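PDB 2JG5: fructose 1-phosphate kinase from Staphylococcus aureus, which probably catalyses the ATP-dependent phosphorylation of fructose 1-phosphate to fructose 1,6-bisphosphate as a PfkB-family sugar kinase, and may also act on tagatose 6-phosphate. Local coordinates for residues D198-K201 against Y202-L206; I265-A268 against F269-A272; E292-K295 against S296-T299; C275-A278 against T279-E283; E114-L117 against Q118-K121. All coordinates share one frame; numbering follows the deposited sequence.

Contact 1 of 5, residues D198-K201 against Y202-L206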
loop_
_atom_site.group_PDB
_atom_site.type_symbol
_atom_site.label_atom_id
_atom_site.label_comp_id
_atom_site.label_asym_id
_atom_site.label_seq_id
_atom_site.Cartn_x
_atom_site.Cartn_y
_atom_site.Cartn_z
ATOM N N ASP A 198 28.283 23.231 -27.940
ATOM C CA ASP A 198 26.910 23.056 -28.399
ATOM C C ASP A 198 25.931 23.217 -27.251
ATOM O O ASP A 198 24.865 23.799 -27.423
ATOM C CB ASP A 198 26.729 21.687 -29.063
ATOM C CG ASP A 198 27.070 21.695 -30.550
ATOM O OD1 ASP A 198 27.038 22.779 -31.180
ATOM O OD2 ASP A 198 27.372 20.606 -31.091
ATOM N N VAL A 199 26.292 22.706 -26.079
ATOM C CA VAL A 199 25.455 22.838 -24.888
ATOM C C VAL A 199 25.324 24.304 -24.451
ATOM O O VAL A 199 24.222 24.755 -24.155
ATOM C CB VAL A 199 25.950 21.941 -23.716
ATOM C CG1 VAL A 199 25.092 22.131 -22.483
ATOM C CG2 VAL A 199 25.972 20.469 -24.121
ATOM N N ILE A 200 26.439 25.044 -24.433
ATOM C CA ILE A 200 26.418 26.477 -24.113
ATOM C C ILE A 200 25.496 27.226 -25.072
ATOM O O ILE A 200 24.713 28.055 -24.650
ATOM C CB ILE A 200 27.828 27.153 -24.191
ATOM C CG1 ILE A 200 28.886 26.382 -23.416
ATOM C CG2 ILE A 200 27.774 28.590 -23.679
ATOM C CD1 ILE A 200 30.287 26.669 -23.906
ATOM N N LYS A 201 25.609 26.931 -26.367
ATOM C CA LYS A 201 24.846 27.644 -27.389
ATOM C C LYS A 201 23.333 27.537 -27.146
ATOM O O LYS A 201 22.676 28.537 -26.850
ATOM C CB LYS A 201 25.219 27.127 -28.777
ATOM C CG LYS A 201 24.561 27.883 -29.922
ATOM C CD LYS A 201 24.610 27.072 -31.201
ATOM C CE LYS A 201 24.053 27.858 -32.370
ATOM N NZ LYS A 201 24.007 26.993 -33.564
ATOM N N TYR A 202 22.802 26.318 -27.241
ATOM C CA TYR A 202 21.362 26.066 -27.135
ATOM C C TYR A 202 20.802 26.326 -25.738
ATOM O O TYR A 202 19.619 26.634 -25.588
ATOM C CB TYR A 202 21.027 24.651 -27.633
ATOM C CG TYR A 202 21.432 24.454 -29.075
ATOM C CD1 TYR A 202 20.811 25.170 -30.085
ATOM C CD2 TYR A 202 22.464 23.587 -29.426
ATOM C CE1 TYR A 202 21.183 25.021 -31.405
ATOM C CE2 TYR A 202 22.853 23.430 -30.754
ATOM C CZ TYR A 202 22.201 24.155 -31.737
ATOM O OH TYR A 202 22.547 24.021 -33.061
ATOM N N GLY A 203 21.661 26.222 -24.731
ATOM C CA GLY A 203 21.303 26.565 -23.363
ATOM C C GLY A 203 21.123 28.056 -23.153
ATOM O O GLY A 203 20.219 28.478 -22.427
ATOM N N ARG A 204 21.981 28.858 -23.780
ATOM C CA ARG A 204 21.870 30.315 -23.706
ATOM C C ARG A 204 20.718 30.855 -24.554
ATOM O O ARG A 204 20.206 31.947 -24.295
ATOM C CB ARG A 204 23.192 30.989 -24.093
ATOM C CG ARG A 204 23.279 32.455 -23.658
ATOM C CD ARG A 204 24.707 32.957 -23.668
ATOM N NE ARG A 204 25.462 32.466 -22.517
ATOM C CZ ARG A 204 26.773 32.243 -22.515
ATOM N NH1 ARG A 204 27.357 31.792 -21.412
ATOM N NH2 ARG A 204 27.501 32.449 -23.617
ATOM N N LEU A 205 20.307 30.094 -25.567
ATOM C CA LEU A 205 19.118 30.452 -26.340
ATOM C C LEU A 205 17.876 30.312 -25.457
ATOM O O LEU A 205 16.918 31.058 -25.592
ATOM C CB LEU A 205 19.010 29.598 -27.606
ATOM C CG LEU A 205 20.108 29.782 -28.669
ATOM C CD1 LEU A 205 20.023 28.693 -29.714
ATOM C CD2 LEU A 205 20.063 31.156 -29.332
ATOM N N LEU A 206 17.923 29.361 -24.533
ATOM C CA LEU A 206 16.875 29.194 -23.532
ATOM C C LEU A 206 16.844 30.349 -22.535
ATOM O O LEU A 206 15.776 30.789 -22.126
ATOM C CB LEU A 206 17.049 27.861 -22.802
ATOM C CG LEU A 206 16.689 26.624 -23.622
ATOM C CD1 LEU A 206 17.164 25.377 -22.895
ATOM C CD2 LEU A 206 15.174 26.575 -23.898
#

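Contact 2 of 5, residues I265-A268 against F269-A272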
loop_
_atom_site.group_PDB
_atom_site.type_symbol
_atom_site.label_atom_id
_atom_site.label_comp_id
_atom_site.label_asym_id
_atom_site.label_seq_id
_atom_site.Cartn_x
_atom_site.Cartn_y
_atom_site.Cartn_z
ATOM N N ILE A 265 27.651 31.145 -7.511
ATOM C CA ILE A 265 27.059 30.330 -8.566
ATOM C C ILE A 265 27.913 29.068 -8.803
ATOM O O ILE A 265 27.380 27.951 -8.808
ATOM C CB ILE A 265 26.810 31.163 -9.858
ATOM C CG1 ILE A 265 25.415 31.774 -9.801
ATOM C CG2 ILE A 265 26.907 30.309 -11.113
ATOM C CD1 ILE A 265 25.300 33.102 -10.537
ATOM N N GLU A 266 29.227 29.261 -8.939
ATOM C CA GLU A 266 30.175 28.176 -9.220
ATOM C C GLU A 266 30.171 27.082 -8.156
ATOM O O GLU A 266 30.104 25.893 -8.477
ATOM C CB GLU A 266 31.609 28.717 -9.365
ATOM C CG GLU A 266 31.881 29.510 -10.632
ATOM C CD GLU A 266 31.550 31.001 -10.502
ATOM O OE1 GLU A 266 31.046 31.434 -9.441
ATOM O OE2 GLU A 266 31.805 31.747 -11.477
ATOM N N LYS A 267 30.267 27.482 -6.892
ATOM C CA LYS A 267 30.315 26.518 -5.803
ATOM C C LYS A 267 28.960 25.875 -5.554
ATOM O O LYS A 267 28.892 24.688 -5.219
ATOM C CB LYS A 267 30.867 27.164 -4.538
ATOM C CG LYS A 267 32.346 27.504 -4.643
ATOM C CD LYS A 267 33.196 26.289 -4.355
ATOM C CE LYS A 267 34.627 26.492 -4.793
ATOM N NZ LYS A 267 35.508 25.633 -3.971
ATOM N N ALA A 268 27.894 26.657 -5.728
ATOM C CA ALA A 268 26.521 26.141 -5.643
ATOM C C ALA A 268 26.318 25.058 -6.689
ATOM O O ALA A 268 25.734 24.008 -6.404
ATOM C CB ALA A 268 25.518 27.253 -5.830
ATOM N N PHE A 269 26.829 25.316 -7.893
ATOM C CA PHE A 269 26.759 24.377 -9.016
ATOM C C PHE A 269 27.575 23.122 -8.714
ATOM O O PHE A 269 27.086 22.003 -8.904
ATOM C CB PHE A 269 27.217 25.057 -10.311
ATOM C CG PHE A 269 27.130 24.180 -11.545
ATOM C CD1 PHE A 269 25.946 23.510 -11.876
ATOM C CD2 PHE A 269 28.224 24.064 -12.401
ATOM C CE1 PHE A 269 25.869 22.715 -13.026
ATOM C CE2 PHE A 269 28.148 23.285 -13.560
ATOM C CZ PHE A 269 26.976 22.605 -13.866
ATOM N N GLN A 270 28.804 23.316 -8.232
ATOM C CA GLN A 270 29.634 22.221 -7.718
ATOM C C GLN A 270 28.889 21.353 -6.689
ATOM O O GLN A 270 28.904 20.119 -6.787
ATOM C CB GLN A 270 30.908 22.778 -7.079
ATOM C CG GLN A 270 31.978 21.739 -6.851
ATOM C CD GLN A 270 33.076 22.222 -5.930
ATOM O OE1 GLN A 270 32.826 22.964 -4.973
ATOM N NE2 GLN A 270 34.292 21.795 -6.199
ATOM N N GLN A 271 28.255 22.004 -5.710
ATOM C CA GLN A 271 27.419 21.325 -4.715
ATOM C C GLN A 271 26.285 20.545 -5.394
ATOM O O GLN A 271 26.003 19.406 -5.031
ATOM C CB GLN A 271 26.850 22.342 -3.713
ATOM C CG GLN A 271 25.834 21.783 -2.730
ATOM C CD GLN A 271 25.906 22.462 -1.388
ATOM O OE1 GLN A 271 26.747 22.122 -0.557
ATOM N NE2 GLN A 271 25.018 23.432 -1.157
ATOM N N ALA A 272 25.669 21.171 -6.397
ATOM C CA ALA A 272 24.592 20.586 -7.179
ATOM C C ALA A 272 25.007 19.267 -7.835
ATOM O O ALA A 272 24.308 18.255 -7.696
ATOM C CB ALA A 272 24.107 21.580 -8.213
#

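Contact 3 of 5, residues E292-K295 against S296-T299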
loop_
_atom_site.group_PDB
_atom_site.type_symbol
_atom_site.label_atom_id
_atom_site.label_comp_id
_atom_site.label_asym_id
_atom_site.label_seq_id
_atom_site.Cartn_x
_atom_site.Cartn_y
_atom_site.Cartn_z
ATOM N N GLU A 292 29.765 15.846 0.610
ATOM C CA GLU A 292 30.967 16.634 0.899
ATOM C C GLU A 292 32.219 15.979 0.349
ATOM O O GLU A 292 33.075 16.649 -0.227
ATOM C CB GLU A 292 31.139 16.855 2.403
ATOM C CG GLU A 292 30.001 17.613 3.058
ATOM C CD GLU A 292 29.727 18.958 2.411
ATOM O OE1 GLU A 292 30.681 19.589 1.919
ATOM O OE2 GLU A 292 28.557 19.388 2.405
ATOM N N LYS A 293 32.313 14.666 0.537
ATOM C CA LYS A 293 33.391 13.861 -0.021
ATOM C C LYS A 293 33.468 14.087 -1.518
ATOM O O LYS A 293 34.548 14.311 -2.054
ATOM C CB LYS A 293 33.135 12.382 0.272
ATOM C CG LYS A 293 34.257 11.427 -0.124
ATOM C CD LYS A 293 34.201 10.158 0.736
ATOM C CE LYS A 293 34.652 10.427 2.183
ATOM N NZ LYS A 293 34.534 9.233 3.066
ATOM N N ILE A 294 32.310 14.064 -2.175
ATOM C CA ILE A 294 32.245 14.125 -3.631
ATOM C C ILE A 294 32.533 15.509 -4.233
ATOM O O ILE A 294 33.163 15.588 -5.281
ATOM C CB ILE A 294 30.937 13.493 -4.186
ATOM C CG1 ILE A 294 31.008 11.971 -4.020
ATOM C CG2 ILE A 294 30.704 13.891 -5.646
ATOM C CD1 ILE A 294 30.054 11.196 -4.882
ATOM N N LYS A 295 32.103 16.586 -3.575
ATOM C CA LYS A 295 32.352 17.927 -4.124
ATOM C C LYS A 295 33.811 18.391 -4.068
ATOM O O LYS A 295 34.209 19.266 -4.831
ATOM C CB LYS A 295 31.369 18.980 -3.590
ATOM C CG LYS A 295 31.588 19.491 -2.198
ATOM C CD LYS A 295 30.346 20.251 -1.800
ATOM C CE LYS A 295 30.621 21.257 -0.712
ATOM N NZ LYS A 295 29.364 21.904 -0.300
ATOM N N SER A 296 34.604 17.783 -3.191
ATOM C CA SER A 296 36.056 17.946 -3.229
ATOM C C SER A 296 36.596 17.385 -4.546
ATOM O O SER A 296 37.674 17.771 -5.006
ATOM C CB SER A 296 36.712 17.208 -2.064
ATOM O OG SER A 296 36.045 17.475 -0.850
ATOM N N GLN A 297 35.819 16.483 -5.152
ATOM C CA GLN A 297 36.247 15.728 -6.323
ATOM C C GLN A 297 35.681 16.290 -7.618
ATOM O O GLN A 297 36.154 15.959 -8.704
ATOM C CB GLN A 297 35.832 14.264 -6.173
ATOM C CG GLN A 297 36.494 13.548 -5.000
ATOM C CD GLN A 297 36.048 12.109 -4.879
ATOM O OE1 GLN A 297 34.870 11.830 -4.648
ATOM N NE2 GLN A 297 36.989 11.182 -5.038
ATOM N N VAL A 298 34.656 17.126 -7.498
ATOM C CA VAL A 298 34.018 17.722 -8.663
ATOM C C VAL A 298 34.877 18.885 -9.138
ATOM O O VAL A 298 35.226 19.780 -8.362
ATOM C CB VAL A 298 32.554 18.175 -8.358
ATOM C CG1 VAL A 298 31.943 18.928 -9.540
ATOM C CG2 VAL A 298 31.691 16.978 -7.995
ATOM N N THR A 299 35.240 18.847 -10.413
ATOM C CA THR A 299 35.989 19.939 -11.022
ATOM C C THR A 299 35.045 20.978 -11.618
ATOM O O THR A 299 34.012 20.635 -12.211
ATOM C CB THR A 299 36.942 19.414 -12.090
ATOM O OG1 THR A 299 37.772 18.408 -11.502
ATOM C CG2 THR A 299 37.825 20.533 -12.625
#

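Contact 4 of 5, residues C275-A278 against T279-E283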
loop_
_atom_site.group_PDB
_atom_site.type_symbol
_atom_site.label_atom_id
_atom_site.label_comp_id
_atom_site.label_asym_id
_atom_site.label_seq_id
_atom_site.Cartn_x
_atom_site.Cartn_y
_atom_site.Cartn_z
ATOM N N CYS A 275 25.850 16.474 -5.258
ATOM C CA CYS A 275 24.601 15.873 -4.783
ATOM C C CYS A 275 24.027 14.797 -5.702
ATOM O O CYS A 275 23.703 13.694 -5.246
ATOM C CB CYS A 275 23.553 16.954 -4.542
ATOM S SG CYS A 275 23.976 18.018 -3.191
ATOM N N GLY A 276 23.908 15.127 -6.989
ATOM C CA GLY A 276 23.392 14.209 -7.992
ATOM C C GLY A 276 24.287 13.004 -8.200
ATOM O O GLY A 276 23.806 11.904 -8.474
ATOM N N THR A 277 25.591 13.219 -8.068
ATOM C CA THR A 277 26.560 12.143 -8.170
ATOM C C THR A 277 26.464 11.231 -6.958
ATOM O O THR A 277 26.309 10.020 -7.107
ATOM C CB THR A 277 27.986 12.681 -8.315
ATOM O OG1 THR A 277 28.030 13.582 -9.427
ATOM C CG2 THR A 277 28.984 11.533 -8.555
ATOM N N ALA A 278 26.541 11.824 -5.767
ATOM C CA ALA A 278 26.488 11.078 -4.510
ATOM C C ALA A 278 25.231 10.190 -4.370
ATOM O O ALA A 278 25.325 9.045 -3.916
ATOM C CB ALA A 278 26.627 12.026 -3.335
ATOM N N THR A 279 24.081 10.717 -4.785
ATOM C CA THR A 279 22.823 9.963 -4.883
ATOM C C THR A 279 22.962 8.779 -5.827
ATOM O O THR A 279 22.658 7.641 -5.448
ATOM C CB THR A 279 21.654 10.873 -5.357
ATOM O OG1 THR A 279 21.400 11.856 -4.361
ATOM C CG2 THR A 279 20.378 10.070 -5.587
ATOM N N ALA A 280 23.437 9.054 -7.044
ATOM C CA ALA A 280 23.708 8.018 -8.050
ATOM C C ALA A 280 24.534 6.852 -7.498
ATOM O O ALA A 280 24.289 5.695 -7.848
ATOM C CB ALA A 280 24.384 8.624 -9.273
ATOM N N PHE A 281 25.484 7.167 -6.616
ATOM C CA PHE A 281 26.378 6.182 -6.005
ATOM C C PHE A 281 25.806 5.551 -4.729
ATOM O O PHE A 281 26.558 5.029 -3.907
ATOM C CB PHE A 281 27.735 6.831 -5.676
ATOM C CG PHE A 281 28.553 7.228 -6.882
ATOM C CD1 PHE A 281 28.213 6.800 -8.170
ATOM C CD2 PHE A 281 29.701 8.008 -6.716
ATOM C CE1 PHE A 281 28.992 7.167 -9.281
ATOM C CE2 PHE A 281 30.494 8.374 -7.808
ATOM C CZ PHE A 281 30.136 7.958 -9.098
ATOM N N ASP A 282 24.485 5.588 -4.574
ATOM C CA ASP A 282 23.832 5.236 -3.311
ATOM C C ASP A 282 22.532 4.461 -3.547
ATOM O O ASP A 282 21.951 4.535 -4.636
ATOM C CB ASP A 282 23.540 6.520 -2.523
ATOM C CG ASP A 282 23.284 6.268 -1.038
ATOM O OD1 ASP A 282 24.183 6.602 -0.227
ATOM O OD2 ASP A 282 22.192 5.755 -0.683
ATOM N N GLU A 283 22.081 3.729 -2.523
ATOM C CA GLU A 283 20.795 3.017 -2.569
ATOM C C GLU A 283 19.667 4.009 -2.760
ATOM O O GLU A 283 18.819 3.849 -3.644
ATOM C CB GLU A 283 20.506 2.246 -1.273
ATOM C CG GLU A 283 21.701 1.683 -0.509
ATOM C CD GLU A 283 21.279 0.986 0.784
ATOM O OE1 GLU A 283 20.067 0.726 0.966
ATOM O OE2 GLU A 283 22.161 0.692 1.619
#

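Contact 5 of 5, residues E114-L117 against Q118-K121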
loop_
_atom_site.group_PDB
_atom_site.type_symbol
_atom_site.label_atom_id
_atom_site.label_comp_id
_atom_site.label_asym_id
_atom_site.label_seq_id
_atom_site.Cartn_x
_atom_site.Cartn_y
_atom_site.Cartn_z
ATOM N N GLU A 114 -6.791 25.139 -7.021
ATOM C CA GLU A 114 -6.942 26.560 -6.681
ATOM C C GLU A 114 -6.369 26.886 -5.299
ATOM O O GLU A 114 -5.693 27.906 -5.138
ATOM C CB GLU A 114 -8.413 26.982 -6.773
ATOM C CG GLU A 114 -8.896 27.172 -8.196
ATOM C CD GLU A 114 -10.400 26.972 -8.389
ATOM O OE1 GLU A 114 -11.181 27.157 -7.419
ATOM O OE2 GLU A 114 -10.803 26.647 -9.540
ATOM N N GLN A 115 -6.621 26.010 -4.325
ATOM C CA GLN A 115 -5.999 26.094 -2.997
ATOM C C GLN A 115 -4.462 26.130 -3.043
ATOM O O GLN A 115 -3.839 26.864 -2.278
ATOM C CB GLN A 115 -6.422 24.912 -2.123
ATOM C CG GLN A 115 -7.836 24.943 -1.604
ATOM C CD GLN A 115 -8.161 23.731 -0.747
ATOM O OE1 GLN A 115 -7.437 23.413 0.207
ATOM N NE2 GLN A 115 -9.249 23.047 -1.076
ATOM N N LEU A 116 -3.868 25.322 -3.925
ATOM C CA LEU A 116 -2.416 25.301 -4.104
ATOM C C LEU A 116 -1.901 26.632 -4.626
ATOM O O LEU A 116 -0.930 27.168 -4.097
ATOM C CB LEU A 116 -1.981 24.172 -5.053
ATOM C CG LEU A 116 -0.521 24.194 -5.518
ATOM C CD1 LEU A 116 0.418 24.134 -4.308
ATOM C CD2 LEU A 116 -0.218 23.053 -6.493
ATOM N N LEU A 117 -2.549 27.144 -5.669
ATOM C CA LEU A 117 -2.246 28.462 -6.220
ATOM C C LEU A 117 -2.377 29.581 -5.188
ATOM O O LEU A 117 -1.622 30.559 -5.234
ATOM C CB LEU A 117 -3.168 28.773 -7.398
ATOM C CG LEU A 117 -3.142 27.892 -8.643
ATOM C CD1 LEU A 117 -4.082 28.482 -9.698
ATOM C CD2 LEU A 117 -1.707 27.723 -9.187
ATOM N N GLN A 118 -3.344 29.451 -4.281
ATOM C CA GLN A 118 -3.540 30.453 -3.233
ATOM C C GLN A 118 -2.329 30.502 -2.307
ATOM O O GLN A 118 -1.993 31.565 -1.785
ATOM C CB GLN A 118 -4.834 30.209 -2.436
ATOM C CG GLN A 118 -5.111 31.230 -1.304
ATOM C CD GLN A 118 -5.506 32.612 -1.810
ATOM O OE1 GLN A 118 -6.010 32.758 -2.923
ATOM N NE2 GLN A 118 -5.287 33.634 -0.986
ATOM N N GLN A 119 -1.674 29.355 -2.123
ATOM C CA GLN A 119 -0.450 29.283 -1.333
ATOM C C GLN A 119 0.711 29.953 -2.045
ATOM O O GLN A 119 1.542 30.598 -1.407
ATOM C CB GLN A 119 -0.081 27.838 -1.028
ATOM C CG GLN A 119 -1.044 27.143 -0.107
ATOM C CD GLN A 119 -0.609 25.740 0.206
ATOM O OE1 GLN A 119 -0.055 25.045 -0.649
ATOM N NE2 GLN A 119 -0.852 25.308 1.443
ATOM N N ILE A 120 0.781 29.783 -3.364
ATOM C CA ILE A 120 1.842 30.403 -4.154
ATOM C C ILE A 120 1.635 31.915 -4.191
ATOM O O ILE A 120 2.604 32.673 -4.249
ATOM C CB ILE A 120 1.915 29.834 -5.588
ATOM C CG1 ILE A 120 1.870 28.293 -5.582
ATOM C CG2 ILE A 120 3.142 30.389 -6.346
ATOM C CD1 ILE A 120 3.016 27.579 -4.844
ATOM N N LYS A 121 0.369 32.338 -4.154
ATOM C CA LYS A 121 0.015 33.752 -4.047
ATOM C C LYS A 121 0.544 34.436 -2.782
ATOM O O LYS A 121 0.681 35.667 -2.756
ATOM C CB LYS A 121 -1.502 33.950 -4.165
ATOM C CG LYS A 121 -1.997 33.955 -5.609
ATOM C CD LYS A 121 -3.513 33.805 -5.728
ATOM C CE LYS A 121 -3.900 33.578 -7.194
ATOM N NZ LYS A 121 -5.334 33.192 -7.373
#

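Contact 1 of 5, residues D198-K201 against Y202-L206
The ring of Y202 carries the side chain of K201 over one face. CD of K201 makes the CH-pi contact, 4.0 Å from the Y202 ring centroid and shifted toward the rim. K201 CG stands anti to the backbone N (chi1 -175°) and the chain stays extended, which lays it alongside the ring in the same direction. It ends with NZ 3.3 Å from Y202 OH, a weak hydrogen bond. The carbonyl O of D198 approaches the ring obliquely and comes within 3.1 Å of Y202 CD2. F189 also meets this ring.

The second flat group is the guanidinium of R204. CG2 of I200 lies over one of its faces, 3.9 Å from R204 NH2. The polar atoms of R204 turn to other partners: NH2 forms a salt bridge with D304, and NE bonds to the carbonyl O of D227.

Under these pairs runs the regular bonding of helix 196-208. Y202 N bonds to D198 O over 3.3 Å.

Methylene and methyl groups thus cover flat faces. The R204 charge is met by D304, while K201 NZ has only a weak bond to Y202 OH within these segments. The salt bridge to D304 ties this helix to the chain just after strand 299-303.

Contact 2 of 5, residues I265-A268 against F269-A272
In the side-chain contact between K267 and Q270 a lysine methylene packs against an amide oxygen. The two chains lie side by side, and CD of K267 sits 3.4 Å from OE1 of Q270. K267 bends at chi2 (-82°), and its NZ stays 3.9 Å from Q270 OE1, too far for a hydrogen bond.

Side-chain hydrogen bonds lead outward. NE2 of Q270 bonds to V298 O in the loop after helix 288-295. Q271 is buried, and its OE1 accepts from K295 NZ.

Backbone hydrogen bonds follow the i to i+4 pattern in the first turns of helix 265-280. F269 N bonds to I265 O at 2.8 Å. Q270 N bonds to E266 O at 2.9 Å. The bonds from Q271 N to K267 O and from A272 N to A268 O complete the set.

Apolar packing is made by the buried side. F269 rests on A223, A234 and I300 of the antiparallel sheet and on M255 of helix 247-260. A268 and A272 also touch M255.

The segment therefore works in two ways. F269, A268 and A272 pack against apolar side chains, and the two glutamines use their amides to bind the helix to the chain near 295-298.

Contact 3 of 5, residues E292-K295 against S296-T299
I294 overlaps V298 across the end of helix 288-295, with the two CG2 methyls of I294 and V298 4.0 Å apart. The side chains meet at a slant, one turn apart. Q297 comes in beside them, its OE1 3.9 Å from I294 CG1. Outside the pair, I294 packs on A274, T277 and A278 of helix 265-280, and V298 packs on P237.

The hydroxyl of S296 turns back onto the helix. OG lies beside the backbone N (chi1 -47°) and donates to E292 O over 3.1 Å. This gives a carbonyl near the helix end a side-chain partner. Q297 N donates to I294 O at 2.8 Å, but it stands well above the carbonyl plane, 58° out of it. A weaker bond follows, from V298 N to K295 O at 3.4 Å. The chain then straightens, and T299 begins strand 299-303, paired with V235.

K295 takes the less usual first torsion, with CG between the backbone N and the carbonyl carbon (chi1 77°). Its extended chain brings NZ to 3.5 Å from E292 OE1, a salt bridge. The same NZ has a closer partner in Q271 OE1, and E292 OE2 pairs with R288.

Apolar contact thus anchors the turn. Beside it, R288, E292 and K295 alternate in charge and probably offset one another.

Contact 4 of 5, residues C275-A278 against T279-E283
The C-terminal end of helix 265-280 brings T277 under the ring of F281. CG2 of T277 is 3.6 Å from CE2 of F281 and 4.0 Å from the F281 ring centroid, a CH-pi contact over the face. T277 CG2 stands anti to the backbone N, which carries it up to the ring, and the two side chains run the same way. The carbonyl O of T277 also lies over the ring near its rim, 3.6 Å from F281 CG. That oxygen receives F281 N at 3.0 Å, almost in line with the carbonyl bond. F281 is the first residue to leave the helical backbone angles.

T279 N and OG1 both approach C275 O. The N bond is 3.0 Å long, but the direction of the OG1 proton is not settled, because S250 OG is a hydrogen-bond partner as well. S250 lies in helix 247-260, just after the glycine-rich GSGD sequence that in PfkB-family kinases typically helps form the anion hole. A280 is linked through its backbone to V242 and N243, upstream of the same sequence. The helix end thus probably lies behind the anion-hole region.

I294 of helix 288-295 also touches the F281 side chain. One residue on, D282 CB is 3.4 Å from A278 O. OD2 of D282 accepts from D284 N, the bond that defines an Asx turn.

Contact 5 of 5, residues E114-L117 against Q118-K121
Q118 meets the preceding turn of helix 110-120, which flanks the parallel sheet of the ribokinase-like fold. Its N donates to E114 O at 2.9 Å. CB of Q118 rests 3.5 Å from Q115 O. The Q118 CG is anti to the backbone N, but a bend at chi2 (71°) leads the amide away from residues 114-117.

Q119 comes next. Its backbone N bonds weakly to Q115 O, at 3.3 Å. Its extended side chain crosses that of L116 at about a right angle, with OE1 3.8 Å from L116 CD1. The other end of this amide is used against the sheet, where NE2 bonds to the carbonyl O of N79 in strand 77-82. Both L116 and Q119 touch I81 of that strand.

I120 points its CB back toward residues 114-117. Its N donates to L116 O. CG1 of I120 packs close to the same oxygen, 3.4 Å from L116 O, while CD1 stands 4.3 Å from L116 CD1. Further out, I120 reaches L56 of the sheet and shares I150 of helix 143-154 with L117. The carbonyl O of I120 bonds to T123 OG1.

K121 closes the run on the exposed side. Its N bonds to L117 O at 2.9 Å, and its extended chain begins over that same acceptor, with K121 CG 3.4 Å from L117 O.

Contact 4 is the most buried of the five; the others are only partly buried. Contacts 2 and 4 share helix 265-280, one at its start and one at its end. Contact 3 lies against both: I294 CD1 is 3.6 Å from A278 CA, and amides of contact 2 reach the 295-298 turn. Contact 1 is separate and does not touch them; its helix packs against the antiparallel sheet. Contact 5 is remote, on the opposite side of the chain centre from contacts 3 and 4, against the parallel sheet. The CH-pi pair of contact 4 is in a buried contact, while that of contact 1 uses an exposed lysine. Aliphatic pairs mark 3 and 5. Contact 2 relies on backbone bonds with a lysine-glutamine flank.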